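Long-range contacts in putative isochorismatase (PDB 3OQP), which probably acts as a hydrolase of the isochorismatase family, related to the nicotinamidases and carrying a catalytic triad: residues 5-10 and 111-116; 55-60 and 84-89; 139-144 and 174-179. All coordinates share one frame; numbering follows the deposited sequence. Where two conformers were deposited one is given.

Contact 1 (5-10 and 111-116)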
loop_
_atom_site.group_PDB
_atom_site.type_symbol
_atom_site.label_atom_id
_atom_site.label_comp_id
_atom_site.label_asym_id
_atom_site.label_seq_id
_atom_site.Cartn_x
_atom_site.Cartn_y
_atom_site.Cartn_z
ATOM N N PRO A 5 -9.058 22.904 -5.657
ATOM C CA PRO A 5 -9.396 21.464 -5.452
ATOM C C PRO A 5 -10.867 21.251 -5.227
ATOM O O PRO A 5 -11.532 22.023 -4.534
ATOM C CB PRO A 5 -8.627 21.089 -4.178
ATOM C CG PRO A 5 -7.512 22.065 -4.167
ATOM C CD PRO A 5 -8.058 23.362 -4.691
ATOM N N ARG A 6 -11.403 20.189 -5.831
ATOM C CA ARG A 6 -12.793 19.742 -5.639
ATOM C C ARG A 6 -12.734 18.421 -4.874
ATOM O O ARG A 6 -12.441 17.375 -5.439
ATOM C CB ARG A 6 -13.496 19.655 -6.952
ATOM C CG ARG A 6 -14.872 18.997 -6.889
ATOM C CD ARG A 6 -15.817 19.538 -5.859
ATOM N NE ARG A 6 -17.150 19.017 -6.166
ATOM C CZ ARG A 6 -18.224 19.243 -5.443
ATOM N NH1 ARG A 6 -18.128 19.984 -4.319
ATOM N NH2 ARG A 6 -19.370 18.663 -5.816
ATOM N N ARG A 7 -12.846 18.542 -3.559
ATOM C CA ARG A 7 -12.552 17.500 -2.606
ATOM C C ARG A 7 -13.836 16.738 -2.250
ATOM O O ARG A 7 -14.915 17.325 -2.162
ATOM C CB ARG A 7 -11.902 18.047 -1.306
ATOM C CG ARG A 7 -10.555 18.639 -1.491
ATOM C CD ARG A 7 -10.140 19.605 -0.384
ATOM N NE ARG A 7 -8.720 19.824 -0.328
ATOM C CZ ARG A 7 -8.055 20.990 -0.425
ATOM N NH1 ARG A 7 -8.688 22.148 -0.566
ATOM N NH2 ARG A 7 -6.748 21.013 -0.237
ATOM N N ALA A 8 -13.666 15.455 -1.976
ATOM C CA ALA A 8 -14.649 14.655 -1.255
ATOM C C ALA A 8 -13.884 14.143 -0.012
ATOM O O ALA A 8 -12.784 13.651 -0.138
ATOM C CB ALA A 8 -15.260 13.472 -2.087
ATOM N N LEU A 9 -14.535 14.170 1.130
ATOM C CA LEU A 9 -13.997 13.554 2.328
ATOM C C LEU A 9 -14.576 12.127 2.457
ATOM O O LEU A 9 -15.792 11.951 2.544
ATOM C CB LEU A 9 -14.423 14.380 3.553
ATOM C CG LEU A 9 -13.939 13.838 4.889
ATOM C CD1 LEU A 9 -12.426 13.992 5.000
ATOM C CD2 LEU A 9 -14.701 14.537 6.056
ATOM N N ILE A 10 -13.691 11.124 2.490
ATOM C CA ILE A 10 -14.164 9.734 2.699
ATOM C C ILE A 10 -13.736 9.293 4.090
ATOM O O ILE A 10 -12.589 9.587 4.510
ATOM C CB ILE A 10 -13.601 8.830 1.596
ATOM C CG1 ILE A 10 -14.299 7.467 1.623
ATOM C CG2 ILE A 10 -12.086 8.688 1.629
ATOM C CD1 ILE A 10 -14.073 6.642 0.358
ATOM N N THR A 111 -9.995 15.339 -6.033
ATOM C CA THR A 111 -9.161 15.177 -4.838
ATOM C C THR A 111 -9.934 14.402 -3.790
ATOM O O THR A 111 -11.016 14.833 -3.402
ATOM C CB THR A 111 -8.728 16.543 -4.258
ATOM O OG1 THR A 111 -8.114 17.307 -5.283
ATOM C CG2 THR A 111 -7.742 16.420 -3.112
ATOM N N LEU A 112 -9.390 13.245 -3.356
ATOM C CA LEU A 112 -10.069 12.422 -2.370
ATOM C C LEU A 112 -9.322 12.573 -1.067
ATOM O O LEU A 112 -8.117 12.281 -1.021
ATOM C CB LEU A 112 -10.061 10.960 -2.799
ATOM C CG LEU A 112 -10.776 9.978 -1.897
ATOM C CD1 LEU A 112 -12.325 10.207 -1.862
ATOM C CD2 LEU A 112 -10.433 8.535 -2.317
ATOM N N THR A 113 -9.995 13.085 -0.037
ATOM C CA THR A 113 -9.368 13.303 1.277
ATOM C C THR A 113 -9.762 12.112 2.181
ATOM O O THR A 113 -10.942 11.853 2.468
ATOM C CB THR A 113 -9.872 14.583 1.923
ATOM O OG1 THR A 113 -9.684 15.683 1.009
ATOM C CG2 THR A 113 -9.089 14.914 3.236
ATOM N N VAL A 114 -8.754 11.360 2.642
ATOM C CA VAL A 114 -8.948 10.096 3.345
ATOM C C VAL A 114 -8.771 10.283 4.853
ATOM O O VAL A 114 -7.762 10.833 5.355
ATOM C CB VAL A 114 -7.951 9.062 2.836
ATOM C CG1 VAL A 114 -8.001 7.754 3.650
ATOM C CG2 VAL A 114 -8.247 8.786 1.366
ATOM N N THR A 115 -9.762 9.774 5.582
ATOM C CA THR A 115 -9.760 9.633 7.022
ATOM C C THR A 115 -10.315 8.219 7.346
ATOM O O THR A 115 -10.932 7.541 6.490
ATOM C CB THR A 115 -10.650 10.705 7.709
ATOM O OG1 THR A 115 -12.027 10.501 7.327
ATOM C CG2 THR A 115 -10.142 12.107 7.398
ATOM N N GLY A 116 -10.122 7.829 8.570
ATOM C CA GLY A 116 -10.600 6.570 9.066
ATOM C C GLY A 116 -9.493 5.522 9.110
ATOM O O GLY A 116 -8.309 5.840 9.102
#
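I10 buries more surface here than any other residue, and its CG2 methyl does most of the touching. With CG1 anti to the backbone N (chi1 -168°), CG2 takes the crowded position between N and the carbonyl carbon and reaches across to the partner strand. There it meets L112 CD1 at 3.8 Å, the two side chains crossing obliquely, and V114 CG2 at 3.8 Å. Beta-branching suits the site by setting this methyl beside the backbone, where it touches both; the I10 side chain also packs on L100 of helix 100-105. The carbonyl of I10 is doubly held: T115 N lies nearly along the C=O axis, and T115 OG1 donates at 3.0 Å from above the carbonyl plane. These are neighbouring, parallel strands in the middle of a six-stranded sheet of order 3-2-1-4-5-6, the alpha/beta fold of the isochorismatase family. R7, A8, L9 and I10 are in register with T111, L112, T113 and V114. The inner bonds are straightest, as from T113 N to A8 O (2.8 Å, 171° at the hydrogen), whereas that from T111 N to R6 O, at the strand's start, is bent to 137°. On the sheet face carrying R7, L9 and T113, T111, second in surface buried by the contact, lies alongside R7 and points the same way, its CB 3.9 Å from R7 CG, against the arginine's aliphatic part. P5 CB sits 3.7 Å above one face of the R7 guanidinium, toward its rim. That charge is paired with E138, whose carboxylate also bonds T113 OG1, so a buried arginine and threonine share one acid. T113 thus turns its hydroxyl to the polar group while its CG2 rests 3.9 Å from L9 CD1.

Contact 2 (55-60 and 84-89)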
loop_
_atom_site.group_PDB
_atom_site.type_symbol
_atom_site.label_atom_id
_atom_site.label_comp_id
_atom_site.label_asym_id
_atom_site.label_seq_id
_atom_site.Cartn_x
_atom_site.Cartn_y
_atom_site.Cartn_z
ATOM N N GLN A 55 -18.492 1.513 5.280
ATOM C CA GLN A 55 -18.668 0.550 6.352
ATOM C C GLN A 55 -18.221 -0.814 5.836
ATOM O O GLN A 55 -18.711 -1.275 4.783
ATOM C CB GLN A 55 -20.131 0.560 6.805
ATOM C CG GLN A 55 -20.423 -0.298 8.021
ATOM C CD GLN A 55 -21.865 -0.148 8.533
ATOM O OE1 GLN A 55 -22.738 0.377 7.844
ATOM N NE2 GLN A 55 -22.063 -0.483 9.794
ATOM N N ASN A 56 -17.402 -1.502 6.620
ATOM C CA ASN A 56 -16.801 -2.767 6.255
ATOM C C ASN A 56 -17.552 -3.903 6.976
ATOM O O ASN A 56 -17.680 -3.849 8.206
ATOM C CB ASN A 56 -15.324 -2.784 6.642
ATOM C CG ASN A 56 -14.618 -4.043 6.251
ATOM O OD1 ASN A 56 -14.157 -4.142 5.113
ATOM N ND2 ASN A 56 -14.543 -5.047 7.177
ATOM N N PHE A 57 -18.028 -4.906 6.236
ATOM C CA PHE A 57 -18.625 -6.051 6.864
ATOM C C PHE A 57 -17.929 -7.350 6.511
ATOM O O PHE A 57 -17.505 -7.564 5.383
ATOM C CB PHE A 57 -20.069 -6.177 6.390
ATOM C CG PHE A 57 -20.982 -5.128 6.936
ATOM C CD1 PHE A 57 -21.335 -5.111 8.285
ATOM C CD2 PHE A 57 -21.588 -4.226 6.089
ATOM C CE1 PHE A 57 -22.223 -4.168 8.773
ATOM C CE2 PHE A 57 -22.493 -3.274 6.589
ATOM C CZ PHE A 57 -22.786 -3.257 7.920
ATOM N N ALA A 58 -17.917 -8.248 7.499
ATOM C CA ALA A 58 -17.576 -9.656 7.340
ATOM C C ALA A 58 -18.871 -10.416 7.685
ATOM O O ALA A 58 -19.810 -9.860 8.281
ATOM C CB ALA A 58 -16.494 -10.076 8.272
ATOM N N PRO A 59 -18.924 -11.710 7.314
ATOM C CA PRO A 59 -20.139 -12.489 7.657
ATOM C C PRO A 59 -20.497 -12.512 9.146
ATOM O O PRO A 59 -19.600 -12.386 10.008
ATOM C CB PRO A 59 -19.792 -13.897 7.158
ATOM C CG PRO A 59 -18.877 -13.634 5.960
ATOM C CD PRO A 59 -18.001 -12.458 6.454
ATOM N N ALA A 60 -21.794 -12.718 9.443
ATOM C CA ALA A 60 -22.255 -12.928 10.815
ATOM C C ALA A 60 -21.438 -14.052 11.448
ATOM O O ALA A 60 -21.064 -15.020 10.766
ATOM C CB ALA A 60 -23.748 -13.266 10.843
ATOM N N ASP A 84 -23.273 12.522 2.736
ATOM C CA ASP A 84 -23.829 12.611 1.370
ATOM C C ASP A 84 -23.853 11.342 0.584
ATOM O O ASP A 84 -24.626 11.232 -0.384
ATOM C CB ASP A 84 -23.022 13.629 0.610
ATOM C CG ASP A 84 -23.024 14.956 1.333
ATOM O OD1 ASP A 84 -24.076 15.589 1.434
ATOM O OD2 ASP A 84 -21.981 15.466 1.810
ATOM N N HIS A 85 -23.070 10.358 0.992
ATOM C CA HIS A 85 -23.062 9.045 0.338
ATOM C C HIS A 85 -22.574 7.990 1.324
ATOM O O HIS A 85 -21.907 8.302 2.311
ATOM C CB HIS A 85 -22.159 9.069 -0.874
ATOM C CG HIS A 85 -22.298 7.887 -1.769
ATOM N ND1 HIS A 85 -23.502 7.476 -2.293
ATOM C CD2 HIS A 85 -21.352 7.075 -2.291
ATOM C CE1 HIS A 85 -23.289 6.418 -3.060
ATOM N NE2 HIS A 85 -21.986 6.167 -3.091
ATOM N N TYR A 86 -22.954 6.745 1.051
ATOM C CA TYR A 86 -22.643 5.541 1.808
ATOM C C TYR A 86 -22.217 4.423 0.886
ATOM O O TYR A 86 -22.807 4.249 -0.161
ATOM C CB TYR A 86 -23.834 5.120 2.650
ATOM C CG TYR A 86 -23.649 3.806 3.364
ATOM C CD1 TYR A 86 -24.008 2.625 2.723
ATOM C CD2 TYR A 86 -23.107 3.731 4.645
ATOM C CE1 TYR A 86 -23.873 1.400 3.398
ATOM C CE2 TYR A 86 -22.994 2.534 5.298
ATOM C CZ TYR A 86 -23.323 1.362 4.667
ATOM O OH TYR A 86 -23.214 0.146 5.289
ATOM N N VAL A 87 -21.166 3.702 1.254
ATOM C CA VAL A 87 -20.591 2.574 0.528
ATOM C C VAL A 87 -20.304 1.458 1.541
ATOM O O VAL A 87 -19.619 1.728 2.532
ATOM C CB VAL A 87 -19.273 2.919 -0.159
ATOM C CG1 VAL A 87 -18.682 1.664 -0.814
ATOM C CG2 VAL A 87 -19.488 4.024 -1.202
ATOM N N GLU A 88 -20.903 0.267 1.353
ATOM C CA GLU A 88 -20.462 -0.898 2.117
ATOM C C GLU A 88 -19.426 -1.686 1.320
ATOM O O GLU A 88 -19.511 -1.796 0.117
ATOM C CB GLU A 88 -21.622 -1.822 2.541
ATOM C CG GLU A 88 -22.184 -2.671 1.388
ATOM C CD GLU A 88 -23.128 -3.744 1.868
ATOM O OE1 GLU A 88 -24.135 -3.399 2.508
ATOM O OE2 GLU A 88 -22.841 -4.929 1.617
ATOM N N LYS A 89 -18.440 -2.246 2.015
ATOM C CA LYS A 89 -17.380 -3.051 1.400
ATOM C C LYS A 89 -17.058 -4.271 2.280
ATOM O O LYS A 89 -17.387 -4.296 3.467
ATOM C CB LYS A 89 -16.105 -2.234 1.126
ATOM C CG LYS A 89 -15.390 -1.809 2.390
ATOM C CD LYS A 89 -14.175 -0.942 2.076
ATOM C CE LYS A 89 -13.364 -0.643 3.299
ATOM N NZ LYS A 89 -12.678 -1.825 3.864
#
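K89 NZ is the best-held polar atom, its three N-H shared among five surrounding oxygens: N56 OD1 at 3.0 Å, though the place of that oxygen is less sure, D13 OD2 in a salt bridge, the carbonyls of L91 and P92, and OD1 of the modified residue at position 122, a cysteine oxidised to 3-sulfinoalanine. D13, K89 and that cysteine are consistent with the Asp-Lys-Cys triad of the family, and the acidic partners would be expected to keep the buried amine protonated. The strands, 51-56 and 85-89, belong to one beta-alpha-beta unit with helix 76-79 and run parallel, 85-89 being one of the sheet's two edge strands. Lysine suits the site by its length: the extended chain bends at its tip (chi4 68°) to bring NZ over to N56. On the other face the end of the Y86 ring crosses the extended Q55 chain obliquely, touching CB. The phenol OH donates to Q55 OE1 at 2.6 Å from above the amide plane, amide and ring standing 89° apart. OE1 lies at the ring edge, in plane, while Q55 NE2 bonds the carbonyl of A72, so the amide's rotation is fixed. F57 N extends the backbone pairing to K89 O at 2.9 Å, nearly along the C=O axis. The F57 ring turns its edge to E88, CD2 lying 4.3 Å from E88 CB.

Contact 3 (139-144 and 174-179)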
loop_
_atom_site.group_PDB
_atom_site.type_symbol
_atom_site.label_atom_id
_atom_site.label_comp_id
_atom_site.label_asym_id
_atom_site.label_seq_id
_atom_site.Cartn_x
_atom_site.Cartn_y
_atom_site.Cartn_z
ATOM N N PHE A 139 -4.292 12.699 2.777
ATOM C CA PHE A 139 -4.367 11.741 3.915
ATOM C C PHE A 139 -4.168 12.521 5.192
ATOM O O PHE A 139 -3.127 13.208 5.337
ATOM C CB PHE A 139 -3.275 10.677 3.751
ATOM C CG PHE A 139 -3.164 9.695 4.881
ATOM C CD1 PHE A 139 -4.025 8.631 4.986
ATOM C CD2 PHE A 139 -2.167 9.824 5.828
ATOM C CE1 PHE A 139 -3.865 7.749 6.016
ATOM C CE2 PHE A 139 -2.068 8.870 6.866
ATOM C CZ PHE A 139 -2.929 7.882 6.962
ATOM N N LEU A 140 -5.168 12.487 6.076
ATOM C CA LEU A 140 -5.131 13.218 7.314
ATOM C C LEU A 140 -4.492 12.340 8.404
ATOM O O LEU A 140 -5.138 11.411 8.932
ATOM C CB LEU A 140 -6.516 13.743 7.700
ATOM C CG LEU A 140 -7.156 14.594 6.602
ATOM C CD1 LEU A 140 -8.445 15.272 7.095
ATOM C CD2 LEU A 140 -6.186 15.589 5.928
ATOM N N HIS A 141 -3.215 12.629 8.728
ATOM C CA HIS A 141 -2.409 11.704 9.528
ATOM C C HIS A 141 -2.936 11.609 10.978
ATOM O O HIS A 141 -2.556 10.701 11.712
ATOM C CB HIS A 141 -0.939 12.046 9.491
ATOM C CG HIS A 141 -0.637 13.369 10.071
ATOM N ND1 HIS A 141 -0.745 13.607 11.412
ATOM C CD2 HIS A 141 -0.263 14.515 9.483
ATOM C CE1 HIS A 141 -0.333 14.852 11.630
ATOM N NE2 HIS A 141 -0.096 15.437 10.474
ATOM N N ASP A 142 -3.736 12.568 11.403
ATOM C CA ASP A 142 -4.242 12.634 12.776
ATOM C C ASP A 142 -5.719 12.240 12.866
ATOM O O ASP A 142 -6.324 12.329 13.944
ATOM C CB ASP A 142 -3.926 14.007 13.356
ATOM C CG ASP A 142 -4.621 15.134 12.625
ATOM O OD1 ASP A 142 -5.381 14.891 11.706
ATOM O OD2 ASP A 142 -4.301 16.296 12.994
ATOM N N ALA A 143 -6.303 11.777 11.733
ATOM C CA ALA A 143 -7.678 11.319 11.617
ATOM C C ALA A 143 -7.743 9.920 11.042
ATOM O O ALA A 143 -8.776 9.514 10.506
ATOM C CB ALA A 143 -8.472 12.313 10.805
ATOM N N THR A 144 -6.680 9.186 11.265
ATOM C CA THR A 144 -6.441 7.841 10.773
ATOM C C THR A 144 -5.729 7.028 11.864
ATOM O O THR A 144 -5.518 7.534 12.956
ATOM C CB THR A 144 -5.660 7.873 9.475
ATOM O OG1 THR A 144 -4.458 8.629 9.656
ATOM C CG2 THR A 144 -6.482 8.533 8.351
ATOM N N ALA A 174 0.049 10.734 -1.796
ATOM C CA ALA A 174 -0.937 11.614 -1.202
ATOM C C ALA A 174 -0.250 12.813 -0.610
ATOM O O ALA A 174 0.975 12.777 -0.288
ATOM C CB ALA A 174 -1.699 10.870 -0.079
ATOM N N ALA A 175 -0.998 13.906 -0.444
ATOM C CA ALA A 175 -0.595 14.992 0.421
ATOM C C ALA A 175 -1.047 14.640 1.818
ATOM O O ALA A 175 -2.251 14.548 2.094
ATOM C CB ALA A 175 -1.238 16.294 0.002
ATOM N N VAL A 176 -0.031 14.463 2.680
ATOM C CA VAL A 176 -0.223 14.088 4.090
ATOM C C VAL A 176 -0.262 15.342 4.931
ATOM O O VAL A 176 0.652 16.181 4.831
ATOM C CB VAL A 176 0.854 13.131 4.554
ATOM C CG1 VAL A 176 0.718 12.787 6.077
ATOM C CG2 VAL A 176 0.900 11.846 3.695
ATOM N N ALA A 177 -1.300 15.554 5.723
ATOM C CA ALA A 177 -1.467 16.797 6.472
ATOM C C ALA A 177 -2.263 16.588 7.692
ATOM O O ALA A 177 -2.963 15.569 7.833
ATOM C CB ALA A 177 -2.110 17.892 5.590
ATOM N N SER A 178 -2.265 17.540 8.602
ATOM C CA SER A 178 -3.131 17.502 9.748
ATOM C C SER A 178 -4.547 17.923 9.348
ATOM O O SER A 178 -4.754 18.591 8.343
ATOM C CB SER A 178 -2.624 18.409 10.849
ATOM O OG SER A 178 -2.728 19.775 10.452
ATOM N N THR A 179 -5.478 17.592 10.216
ATOM C CA THR A 179 -6.854 18.043 10.047
ATOM C C THR A 179 -6.946 19.562 10.060
ATOM O O THR A 179 -7.641 20.150 9.246
ATOM C CB THR A 179 -7.746 17.380 11.115
ATOM O OG1 THR A 179 -7.769 15.955 10.918
ATOM C CG2 THR A 179 -9.204 17.879 11.013
#
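Parallel strand pairing at the margin of the central sheet passes here into a side-chain grip on the start of a helix. Strand 136-140 pairs with 175-177, the edge strand at the other side of the sheet from 85-89, F139 opposite V176 and L140 opposite A177. F139 N donates to A175 O at 2.8 Å, A177 N returns a bond to F139 O, and H141 N reaches A177 O from above the carbonyl plane. F139 and V176 lie side by side on one face, V176 CG1 standing 4.1 Å from F139 CD2 at the ring edge. Beyond L140 the chain folds into a type I turn, and L140 O is held twice, by A143 N and by T144 OG1 at 3.0 Å. The turn presents D142 to T179; OD1 nearly eclipses CA (chi2 3°), so the carboxylate plane contains the bond from CA to CB. D142 OD1 takes the T179 hydroxyl, OG1, at 2.7 Å from above the carboxylate plane and T179 N at 3.1 Å through its syn lone pair; OD2 adds a weak bond to the same N. An aspartate suits this place, since its negative charge faces the N-terminal end of helix 179-188, where it would be favoured. S178 is the N-cap of that helix, its OG capping a backbone N, while E181 accepts from S178 N. Helix 158-173 covers the F139 and V176 face through L169, and V176 also packs on A153 of the second subunit. T179 and A143 rest on N36 of helix 30-47, while L140, on the sheet face away from F139, lies against T113 and T115 of strand 111-115.

All three contacts are made by strands of one six-stranded parallel sheet. Contact 1 joins its two central strands, 7-12 and 111-115; contact 2 and contact 3 join the outermost strands to their neighbours, with centres about 22 Å apart. Contact 1 bridges them in space: strand 51-56 of contact 2 neighbours 7-12, while contacts 1 and 3, with centres about 10 Å apart, touch where G116 N probably bonds A143 O and V114 O probably accepts from L140 N. Along the chain, contact 2 falls within the span between the segments of contact 1, and contact 3 follows both. The sheet thus links the K89 site on one flank with the subunit-facing V176 on the other.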